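Local coordinates for protein-glutamine gamma-glutamyltransferase (PDB 1G0D) that is a transglutaminase that probably joins peptide-bound glutamine to protein lysines and other primary amines in a calcium-dependent reaction, at residues D182-I187 with P254-W259; E342-G347 with G382-A387; I477-P482 with N579-T584. One frame throughout, in Å; residues are numbered along the deposited sequence.

Overall arrangement
The three contacts illustrate how chemistry follows place in a multidomain fold. Interactions 1 and 3 are partly buried, interaction 2 lies at the surface, and no two share a helix, strand or loop; even the two with the closest atoms, interactions 1 and 3, are about 19 Å apart between those atoms. Interaction 1 joins two helices by aliphatic groups and the edge of an indole, with one weak hydrogen bond from a side-chain amide. Interaction 2 ties two loops through a salt bridge and a water, with a small apolar patch alongside. Interaction 3 faces two strands across a beta-sandwich, where a histidine, an isoleucine and a proline pack together and one carbonyl gathers the polar bonds.

Interaction 1. Residues D182-I187 with P254-W259; sequences DYVMDI and PILQQW
Gln257 NE2 donates to the backbone carbonyl Asp182 O at 2.9 Å, a weak bond because the N-H points well off the acceptor (130°). The glutamine chain turns at chi2 (-72°), which places CD beside Ile187 instead of continuing straight outward. NE2 thus reaches the loop before helix 184-193, while OE1 merely packs 3.2 Å from Ile187 CD1, the two side chains crossing at about a right angle.

Ile187 carries the apolar half with its other branch. Its CG2 comes to the edge of the Trp259 ring, close to the ring plane, 3.6 Å from CZ3. The same methyl lies 4.3 Å from Leu256 CB, and one turn back Val184 CG1 meets Leu256 CD1 at 4.1 Å. An alanine in place of Gln257 would probably leave Asp182 O without this donor and open a gap beside Ile187 CD1.

Tyr183, the N-cap of helix 184-193, accepts at its backbone O from Ile187 N in the first turn of the helix. The polar end of Trp259 is engaged on its own account, NE1 bonding to Arg229 O. Helix 272-286, with the active-site Cys272 at its start, packs against both partners: Met185 touches Cys285, Leu256 touches Thr281, and Ile255 lies on Val274 and Val278.

Interaction 2. Residues E342-G347 with G382-A387; sequences EDLPEG and GVKYDA
Val383 meets the 342-347 loop through aliphatic contacts alone: its CB is 4.2 Å from Leu344 CD1, the two side chains crossing at about a right angle, and its CG1 lies 4.4 Å from Pro345 CD.

At Lys384 the contact becomes mixed. Near its root, CG packs 3.6 Å from Leu344 CD2, a methyl that also sits close to the backbone O of Lys384. Farther out the chain runs extended until chi4 (65°) bends it and turns NZ onto Asp343. There the ammonium group makes two bonds to one residue, a hydrogen bond to the backbone Asp343 O at 3.0 Å and a salt bridge to Asp343 OD2, also 3.0 Å. In both cases NZ stands above the plane of the acceptor group. Asp343 OD2 has a second cationic partner in Arg341 NH1, which also donates to Lys384 O; two positive groups around one carboxylate would be expected to keep it ionised.

Tyr385 follows a cis peptide bond, and Lys384 CB rests over one face of its ring, toward the rim. Its hydroxyl joins the polar group through a water, which lies 3.2 Å from Tyr385 OH and donates to Asp343 OD2 at 3.0 Å. Val213 and Arg217 of helix 212-223 also touch this tyrosine, whose side chain is about 10 Å from that of the active-site Asp355.

Non-proline cis peptides are known in relatives such as factor XIII. Here one sits where a loop is pinned to the loop joining the antiparallel strands 329-339 and 350-355, the strands bearing His332 and Asp355 in the papain-like transglutaminase core.

Interaction 3. Residues I477-P482 with N579-T584; sequences IKHAQP and NIPLST
His479 and Ile580 meet near the strand ends, between the facing sheets of the beta-sandwich domain after the catalytic core, commonly called the first beta-barrel of transglutaminases. Strands 477-479 and 579-581 run nearly parallel, 9° apart, but their axes are 9.0 Å from each other. That is the spacing of facing sheets rather than of hydrogen-bonded neighbours, and strand 473-479 indeed pairs with 488-496 while 573-581 pairs with 558-566.

The ring contact comes first. His479 and Ile580 reach toward each other tip to tip. Ile580 CG2 lies over one face of the imidazole, 3.7 Å from the ring centroid and 21° off its normal, a CH-pi contact. The other branch also approaches, with CG1 3.3 Å from His479 ND1.

Apolar packing continues from the same methyl. Ile580 CG2 is 3.7 Å from Pro482 CG; the methyl that covers the imidazole thus also touches the proline ring, the two partners lying at about a right angle as seen from it. Pro482 CG also meets Leu582 CD1 at 3.3 Å, and Phe488 of strand 488-496 touches both Pro482 and Leu582.

By similarity, residues of both segments, His479 and Ile580 among them, belong to the GTP site, so the contact brings together residues from both parts of what is probably that site. Asn579, also of that site, turns its OD1 to Arg560.

The polar bonds converge past the strand ends on Pro482 O. Ser583 N donates to it at 3.0 Å, nearly straight (164°) and in the carbonyl plane. Leu582 CA adds a C-H...O contact to the same oxygen, and Ser583 OG donates to it from above the carbonyl plane at 3.1 Å.

Interaction 1. Residues D182-I187 with P254-W259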
loop_
_atom_site.group_PDB
_atom_site.type_symbol
_atom_site.label_atom_id
_atom_site.label_comp_id
_atom_site.label_asym_id
_atom_site.label_seq_id
_atom_site.Cartn_x
_atom_site.Cartn_y
_atom_site.Cartn_z
ATOM N N ASP A 182 18.471 -3.361 5.381
ATOM C CA ASP A 182 19.594 -3.403 4.468
ATOM C C ASP A 182 19.302 -3.613 3.028
ATOM O O ASP A 182 18.594 -4.549 2.677
ATOM C CB ASP A 182 20.595 -4.455 4.880
ATOM C CG ASP A 182 21.311 -4.090 6.120
ATOM O OD1 ASP A 182 22.269 -4.794 6.480
ATOM O OD2 ASP A 182 20.900 -3.095 6.735
ATOM N N TYR A 183 19.887 -2.736 2.216
ATOM C CA TYR A 183 19.814 -2.772 0.762
ATOM C C TYR A 183 18.496 -2.449 0.076
ATOM O O TYR A 183 18.413 -2.397 -1.152
ATOM C CB TYR A 183 20.342 -4.116 0.277
ATOM C CG TYR A 183 21.621 -4.504 0.970
ATOM C CD1 TYR A 183 21.716 -5.691 1.681
ATOM C CD2 TYR A 183 22.722 -3.652 0.966
ATOM C CE1 TYR A 183 22.864 -6.019 2.377
ATOM C CE2 TYR A 183 23.876 -3.967 1.657
ATOM C CZ TYR A 183 23.939 -5.152 2.361
ATOM O OH TYR A 183 25.074 -5.467 3.067
ATOM N N VAL A 184 17.461 -2.194 0.854
ATOM C CA VAL A 184 16.185 -1.873 0.245
ATOM C C VAL A 184 16.296 -0.580 -0.589
ATOM O O VAL A 184 15.519 -0.370 -1.533
ATOM C CB VAL A 184 15.123 -1.734 1.310
ATOM C CG1 VAL A 184 13.932 -0.998 0.748
ATOM C CG2 VAL A 184 14.749 -3.133 1.831
ATOM N N MET A 185 17.256 0.287 -0.251
ATOM C CA MET A 185 17.410 1.511 -1.008
ATOM C C MET A 185 18.013 1.161 -2.365
ATOM O O MET A 185 17.603 1.673 -3.404
ATOM C CB MET A 185 18.335 2.482 -0.276
ATOM C CG MET A 185 18.677 3.726 -1.087
ATOM S SD MET A 185 20.081 4.645 -0.489
ATOM C CE MET A 185 21.442 3.497 -0.921
ATOM N N ASP A 186 18.994 0.282 -2.358
ATOM C CA ASP A 186 19.642 -0.104 -3.592
ATOM C C ASP A 186 18.695 -0.774 -4.572
ATOM O O ASP A 186 18.822 -0.574 -5.796
ATOM C CB ASP A 186 20.775 -1.029 -3.269
ATOM C CG ASP A 186 21.750 -0.407 -2.350
ATOM O OD1 ASP A 186 22.816 -0.049 -2.869
ATOM O OD2 ASP A 186 21.457 -0.273 -1.133
ATOM N N ILE A 187 17.773 -1.579 -4.037
ATOM C CA ILE A 187 16.778 -2.269 -4.859
ATOM C C ILE A 187 15.749 -1.265 -5.392
ATOM O O ILE A 187 15.187 -1.445 -6.474
ATOM C CB ILE A 187 15.990 -3.327 -4.070
ATOM C CG1 ILE A 187 16.908 -4.440 -3.562
ATOM C CG2 ILE A 187 14.974 -3.940 -4.972
ATOM C CD1 ILE A 187 16.361 -5.229 -2.391
ATOM N N PRO A 254 10.743 -8.781 2.051
ATOM C CA PRO A 254 10.971 -10.119 1.476
ATOM C C PRO A 254 10.609 -10.239 0.002
ATOM O O PRO A 254 11.213 -11.000 -0.740
ATOM C CB PRO A 254 10.136 -11.037 2.364
ATOM C CG PRO A 254 9.917 -10.260 3.628
ATOM C CD PRO A 254 9.756 -8.842 3.141
ATOM N N ILE A 255 9.615 -9.476 -0.423
ATOM C CA ILE A 255 9.202 -9.459 -1.818
ATOM C C ILE A 255 10.302 -8.781 -2.648
ATOM O O ILE A 255 10.681 -9.271 -3.711
ATOM C CB ILE A 255 7.920 -8.645 -1.989
ATOM C CG1 ILE A 255 6.754 -9.383 -1.360
ATOM C CG2 ILE A 255 7.702 -8.340 -3.418
ATOM C CD1 ILE A 255 5.596 -8.483 -1.062
ATOM N N LEU A 256 10.799 -7.638 -2.160
ATOM C CA LEU A 256 11.855 -6.900 -2.856
ATOM C C LEU A 256 13.179 -7.673 -2.906
ATOM O O LEU A 256 13.819 -7.744 -3.953
ATOM C CB LEU A 256 12.068 -5.520 -2.216
ATOM C CG LEU A 256 10.900 -4.512 -2.262
ATOM C CD1 LEU A 256 11.239 -3.253 -1.449
ATOM C CD2 LEU A 256 10.620 -4.110 -3.692
ATOM N N GLN A 257 13.598 -8.282 -1.803
ATOM C CA GLN A 257 14.856 -9.011 -1.863
ATOM C C GLN A 257 14.719 -10.191 -2.834
ATOM O O GLN A 257 15.652 -10.498 -3.580
ATOM C CB GLN A 257 15.294 -9.494 -0.468
ATOM C CG GLN A 257 15.500 -8.399 0.599
ATOM C CD GLN A 257 16.774 -7.516 0.408
ATOM O OE1 GLN A 257 17.467 -7.594 -0.614
ATOM N NE2 GLN A 257 17.075 -6.670 1.408
ATOM N N GLN A 258 13.548 -10.825 -2.849
ATOM C CA GLN A 258 13.281 -11.971 -3.728
ATOM C C GLN A 258 13.307 -11.582 -5.207
ATOM O O GLN A 258 13.892 -12.281 -6.023
ATOM C CB GLN A 258 11.928 -12.572 -3.370
ATOM C CG GLN A 258 11.651 -13.913 -4.006
ATOM C CD GLN A 258 10.345 -14.577 -3.511
ATOM O OE1 GLN A 258 9.512 -14.995 -4.335
ATOM N NE2 GLN A 258 10.171 -14.683 -2.172
ATOM N N TRP A 259 12.643 -10.473 -5.538
ATOM C CA TRP A 259 12.601 -9.919 -6.893
ATOM C C TRP A 259 14.033 -9.619 -7.426
ATOM O O TRP A 259 14.389 -9.943 -8.557
ATOM C CB TRP A 259 11.790 -8.616 -6.864
ATOM C CG TRP A 259 11.834 -7.844 -8.138
ATOM C CD1 TRP A 259 11.058 -8.054 -9.243
ATOM C CD2 TRP A 259 12.672 -6.705 -8.446
ATOM N NE1 TRP A 259 11.353 -7.121 -10.223
ATOM C CE2 TRP A 259 12.337 -6.285 -9.764
ATOM C CE3 TRP A 259 13.662 -6.004 -7.743
ATOM C CZ2 TRP A 259 12.961 -5.197 -10.383
ATOM C CZ3 TRP A 259 14.280 -4.917 -8.363
ATOM C CH2 TRP A 259 13.922 -4.527 -9.671
#

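Interaction 2. Residues E342-G347 with G382-A387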
loop_
_atom_site.group_PDB
_atom_site.type_symbol
_atom_site.label_atom_id
_atom_site.label_comp_id
_atom_site.label_asym_id
_atom_site.label_seq_id
_atom_site.Cartn_x
_atom_site.Cartn_y
_atom_site.Cartn_z
ATOM N N GLU A 342 3.362 20.803 -10.588
ATOM C CA GLU A 342 3.655 21.904 -11.457
ATOM C C GLU A 342 3.242 21.588 -12.892
ATOM O O GLU A 342 3.184 22.467 -13.748
ATOM C CB GLU A 342 5.129 22.208 -11.348
ATOM C CG GLU A 342 5.488 22.675 -9.974
ATOM C CD GLU A 342 6.762 23.482 -9.964
ATOM O OE1 GLU A 342 7.293 23.708 -8.853
ATOM O OE2 GLU A 342 7.234 23.881 -11.059
ATOM N N ASP A 343 2.937 20.327 -13.161
ATOM C CA ASP A 343 2.516 19.949 -14.505
ATOM C C ASP A 343 1.022 20.196 -14.769
ATOM O O ASP A 343 0.539 19.906 -15.855
ATOM C CB ASP A 343 2.858 18.471 -14.769
ATOM C CG ASP A 343 2.173 17.517 -13.806
ATOM O OD1 ASP A 343 2.068 17.848 -12.612
ATOM O OD2 ASP A 343 1.749 16.427 -14.245
ATOM N N LEU A 344 0.301 20.733 -13.791
ATOM C CA LEU A 344 -1.123 20.975 -13.944
ATOM C C LEU A 344 -1.533 22.324 -13.370
ATOM O O LEU A 344 -0.777 22.975 -12.659
ATOM C CB LEU A 344 -1.958 19.911 -13.214
ATOM C CG LEU A 344 -1.548 18.467 -12.933
ATOM C CD1 LEU A 344 -2.409 17.902 -11.806
ATOM C CD2 LEU A 344 -1.690 17.632 -14.178
ATOM N N PRO A 345 -2.756 22.763 -13.672
ATOM C CA PRO A 345 -3.245 24.035 -13.160
ATOM C C PRO A 345 -3.091 24.182 -11.648
ATOM O O PRO A 345 -2.872 23.202 -10.923
ATOM C CB PRO A 345 -4.709 24.029 -13.573
ATOM C CG PRO A 345 -4.705 23.255 -14.795
ATOM C CD PRO A 345 -3.746 22.144 -14.561
ATOM N N GLU A 346 -3.206 25.435 -11.201
ATOM C CA GLU A 346 -3.116 25.827 -9.804
ATOM C C GLU A 346 -4.142 25.039 -9.036
ATOM O O GLU A 346 -5.265 24.918 -9.491
ATOM C CB GLU A 346 -3.466 27.317 -9.670
ATOM C CG GLU A 346 -2.710 28.082 -8.585
ATOM C CD GLU A 346 -1.519 28.901 -9.143
ATOM O OE1 GLU A 346 -0.433 28.311 -9.403
ATOM O OE2 GLU A 346 -1.672 30.140 -9.321
ATOM N N GLY A 347 -3.775 24.483 -7.888
ATOM C CA GLY A 347 -4.772 23.793 -7.087
ATOM C C GLY A 347 -4.733 22.303 -6.910
ATOM O O GLY A 347 -5.452 21.771 -6.079
ATOM N N GLY A 382 -10.452 16.116 -15.912
ATOM C CA GLY A 382 -9.578 16.477 -17.022
ATOM C C GLY A 382 -8.067 16.568 -16.845
ATOM O O GLY A 382 -7.357 16.889 -17.801
ATOM N N VAL A 383 -7.560 16.272 -15.654
ATOM C CA VAL A 383 -6.126 16.364 -15.389
ATOM C C VAL A 383 -5.457 15.013 -15.358
ATOM O O VAL A 383 -6.087 14.023 -15.004
ATOM C CB VAL A 383 -5.850 17.057 -14.033
ATOM C CG1 VAL A 383 -6.233 18.492 -14.125
ATOM C CG2 VAL A 383 -6.646 16.418 -12.906
ATOM N N LYS A 384 -4.181 14.964 -15.743
ATOM C CA LYS A 384 -3.469 13.701 -15.697
ATOM C C LYS A 384 -3.052 13.493 -14.241
ATOM O O LYS A 384 -2.787 14.473 -13.549
ATOM C CB LYS A 384 -2.245 13.729 -16.601
ATOM C CG LYS A 384 -1.585 15.033 -16.667
ATOM C CD LYS A 384 -0.453 14.955 -17.677
ATOM C CE LYS A 384 0.089 16.353 -18.094
ATOM N NZ LYS A 384 0.729 17.084 -16.971
ATOM N N TYR A 385 -3.025 12.243 -13.758
ATOM C CA TYR A 385 -3.369 11.050 -14.539
ATOM C C TYR A 385 -4.492 10.146 -14.021
ATOM O O TYR A 385 -4.586 9.830 -12.824
ATOM C CB TYR A 385 -2.158 10.151 -14.697
ATOM C CG TYR A 385 -0.897 10.830 -15.121
ATOM C CD1 TYR A 385 -0.426 10.684 -16.416
ATOM C CD2 TYR A 385 -0.124 11.567 -14.214
ATOM C CE1 TYR A 385 0.783 11.242 -16.808
ATOM C CE2 TYR A 385 1.107 12.138 -14.605
ATOM C CZ TYR A 385 1.541 11.958 -15.908
ATOM O OH TYR A 385 2.740 12.460 -16.324
ATOM N N ASP A 386 -5.309 9.705 -14.979
ATOM C CA ASP A 386 -6.408 8.764 -14.761
ATOM C C ASP A 386 -7.492 9.148 -13.773
ATOM O O ASP A 386 -8.047 8.299 -13.076
ATOM C CB ASP A 386 -5.794 7.416 -14.412
ATOM C CG ASP A 386 -4.553 7.111 -15.264
ATOM O OD1 ASP A 386 -4.685 7.026 -16.494
ATOM O OD2 ASP A 386 -3.440 6.959 -14.724
ATOM N N ALA A 387 -7.816 10.437 -13.755
ATOM C CA ALA A 387 -8.836 10.968 -12.876
ATOM C C ALA A 387 -10.199 10.293 -12.989
ATOM O O ALA A 387 -10.851 10.086 -11.960
ATOM C CB ALA A 387 -8.973 12.427 -13.103
HETATM O O HOH W 1 3.406 15.601 -16.607
#

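Interaction 3. Residues I477-P482 with N579-T584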
loop_
_atom_site.group_PDB
_atom_site.type_symbol
_atom_site.label_atom_id
_atom_site.label_comp_id
_atom_site.label_asym_id
_atom_site.label_seq_id
_atom_site.Cartn_x
_atom_site.Cartn_y
_atom_site.Cartn_z
ATOM N N ILE A 477 -29.432 -7.019 7.775
ATOM C CA ILE A 477 -28.809 -8.302 8.133
ATOM C C ILE A 477 -27.909 -8.069 9.320
ATOM O O ILE A 477 -27.246 -7.040 9.382
ATOM C CB ILE A 477 -27.961 -8.871 6.959
ATOM C CG1 ILE A 477 -28.871 -9.154 5.770
ATOM C CG2 ILE A 477 -27.286 -10.158 7.351
ATOM C CD1 ILE A 477 -28.173 -9.063 4.465
ATOM N N LYS A 478 -27.867 -9.010 10.259
ATOM C CA LYS A 478 -27.042 -8.820 11.445
ATOM C C LYS A 478 -26.342 -10.069 11.895
ATOM O O LYS A 478 -26.846 -11.156 11.713
ATOM C CB LYS A 478 -27.893 -8.302 12.597
ATOM C CG LYS A 478 -29.391 -8.255 12.320
ATOM C CD LYS A 478 -30.066 -7.136 13.109
ATOM C CE LYS A 478 -31.567 -7.402 13.254
ATOM N NZ LYS A 478 -32.256 -6.338 14.056
ATOM N N HIS A 479 -25.173 -9.924 12.495
ATOM C CA HIS A 479 -24.448 -11.089 12.948
ATOM C C HIS A 479 -23.553 -10.794 14.142
ATOM O O HIS A 479 -23.156 -9.646 14.349
ATOM C CB HIS A 479 -23.620 -11.661 11.795
ATOM C CG HIS A 479 -22.436 -10.822 11.402
ATOM N ND1 HIS A 479 -22.240 -10.377 10.112
ATOM C CD2 HIS A 479 -21.353 -10.409 12.104
ATOM C CE1 HIS A 479 -21.094 -9.728 10.036
ATOM N NE2 HIS A 479 -20.536 -9.733 11.232
ATOM N N ALA A 480 -23.218 -11.839 14.905
ATOM C CA ALA A 480 -22.362 -11.717 16.100
ATOM C C ALA A 480 -20.863 -11.890 15.848
ATOM O O ALA A 480 -20.147 -12.328 16.752
ATOM C CB ALA A 480 -22.792 -12.738 17.156
ATOM N N GLN A 481 -20.399 -11.549 14.645
ATOM C CA GLN A 481 -18.991 -11.692 14.259
ATOM C C GLN A 481 -18.488 -13.089 14.567
ATOM O O GLN A 481 -17.718 -13.278 15.501
ATOM C CB GLN A 481 -18.125 -10.688 14.999
ATOM C CG GLN A 481 -18.455 -9.271 14.669
ATOM C CD GLN A 481 -17.953 -8.328 15.725
ATOM O OE1 GLN A 481 -18.684 -7.982 16.666
ATOM N NE2 GLN A 481 -16.694 -7.903 15.589
ATOM N N PRO A 482 -18.886 -14.083 13.752
ATOM C CA PRO A 482 -18.485 -15.486 13.940
ATOM C C PRO A 482 -17.024 -15.771 13.776
ATOM O O PRO A 482 -16.330 -15.063 13.041
ATOM C CB PRO A 482 -19.270 -16.215 12.869
ATOM C CG PRO A 482 -19.413 -15.184 11.791
ATOM C CD PRO A 482 -19.725 -13.930 12.549
ATOM N N ASN A 579 -21.471 -8.653 4.124
ATOM C CA ASN A 579 -20.354 -9.563 3.920
ATOM C C ASN A 579 -19.859 -9.910 5.275
ATOM O O ASN A 579 -19.494 -9.024 6.046
ATOM C CB ASN A 579 -19.236 -8.904 3.149
ATOM C CG ASN A 579 -19.514 -8.873 1.691
ATOM O OD1 ASN A 579 -19.117 -9.778 0.964
ATOM N ND2 ASN A 579 -20.212 -7.837 1.243
ATOM N N ILE A 580 -19.850 -11.201 5.575
ATOM C CA ILE A 580 -19.414 -11.623 6.874
ATOM C C ILE A 580 -18.015 -12.192 6.882
ATOM O O ILE A 580 -17.752 -13.212 6.275
ATOM C CB ILE A 580 -20.367 -12.665 7.453
ATOM C CG1 ILE A 580 -21.802 -12.167 7.320
ATOM C CG2 ILE A 580 -20.053 -12.909 8.921
ATOM C CD1 ILE A 580 -22.849 -13.077 7.943
ATOM N N PRO A 581 -17.067 -11.482 7.507
ATOM C CA PRO A 581 -15.709 -12.005 7.574
ATOM C C PRO A 581 -15.577 -12.897 8.852
ATOM O O PRO A 581 -15.667 -12.413 9.989
ATOM C CB PRO A 581 -14.856 -10.737 7.614
ATOM C CG PRO A 581 -15.781 -9.635 8.017
ATOM C CD PRO A 581 -17.163 -10.145 8.106
ATOM N N LEU A 582 -15.406 -14.201 8.659
ATOM C CA LEU A 582 -15.285 -15.117 9.788
ATOM C C LEU A 582 -13.845 -15.004 10.314
ATOM O O LEU A 582 -12.894 -15.154 9.540
ATOM C CB LEU A 582 -15.600 -16.553 9.333
ATOM C CG LEU A 582 -17.034 -17.099 9.234
ATOM C CD1 LEU A 582 -17.996 -16.029 8.956
ATOM C CD2 LEU A 582 -17.120 -18.078 8.123
ATOM N N SER A 583 -13.690 -14.764 11.624
ATOM C CA SER A 583 -12.367 -14.565 12.244
ATOM C C SER A 583 -11.450 -15.753 12.449
ATOM O O SER A 583 -11.911 -16.871 12.573
ATOM C CB SER A 583 -12.505 -13.847 13.606
ATOM O OG SER A 583 -13.630 -14.241 14.374
ATOM N N THR A 584 -10.140 -15.498 12.481
ATOM C CA THR A 584 -9.154 -16.545 12.743
ATOM C C THR A 584 -8.599 -16.219 14.134
ATOM O O THR A 584 -8.679 -15.076 14.591
ATOM C CB THR A 584 -8.015 -16.568 11.717
ATOM O OG1 THR A 584 -7.620 -15.228 11.412
ATOM C CG2 THR A 584 -8.466 -17.273 10.435
#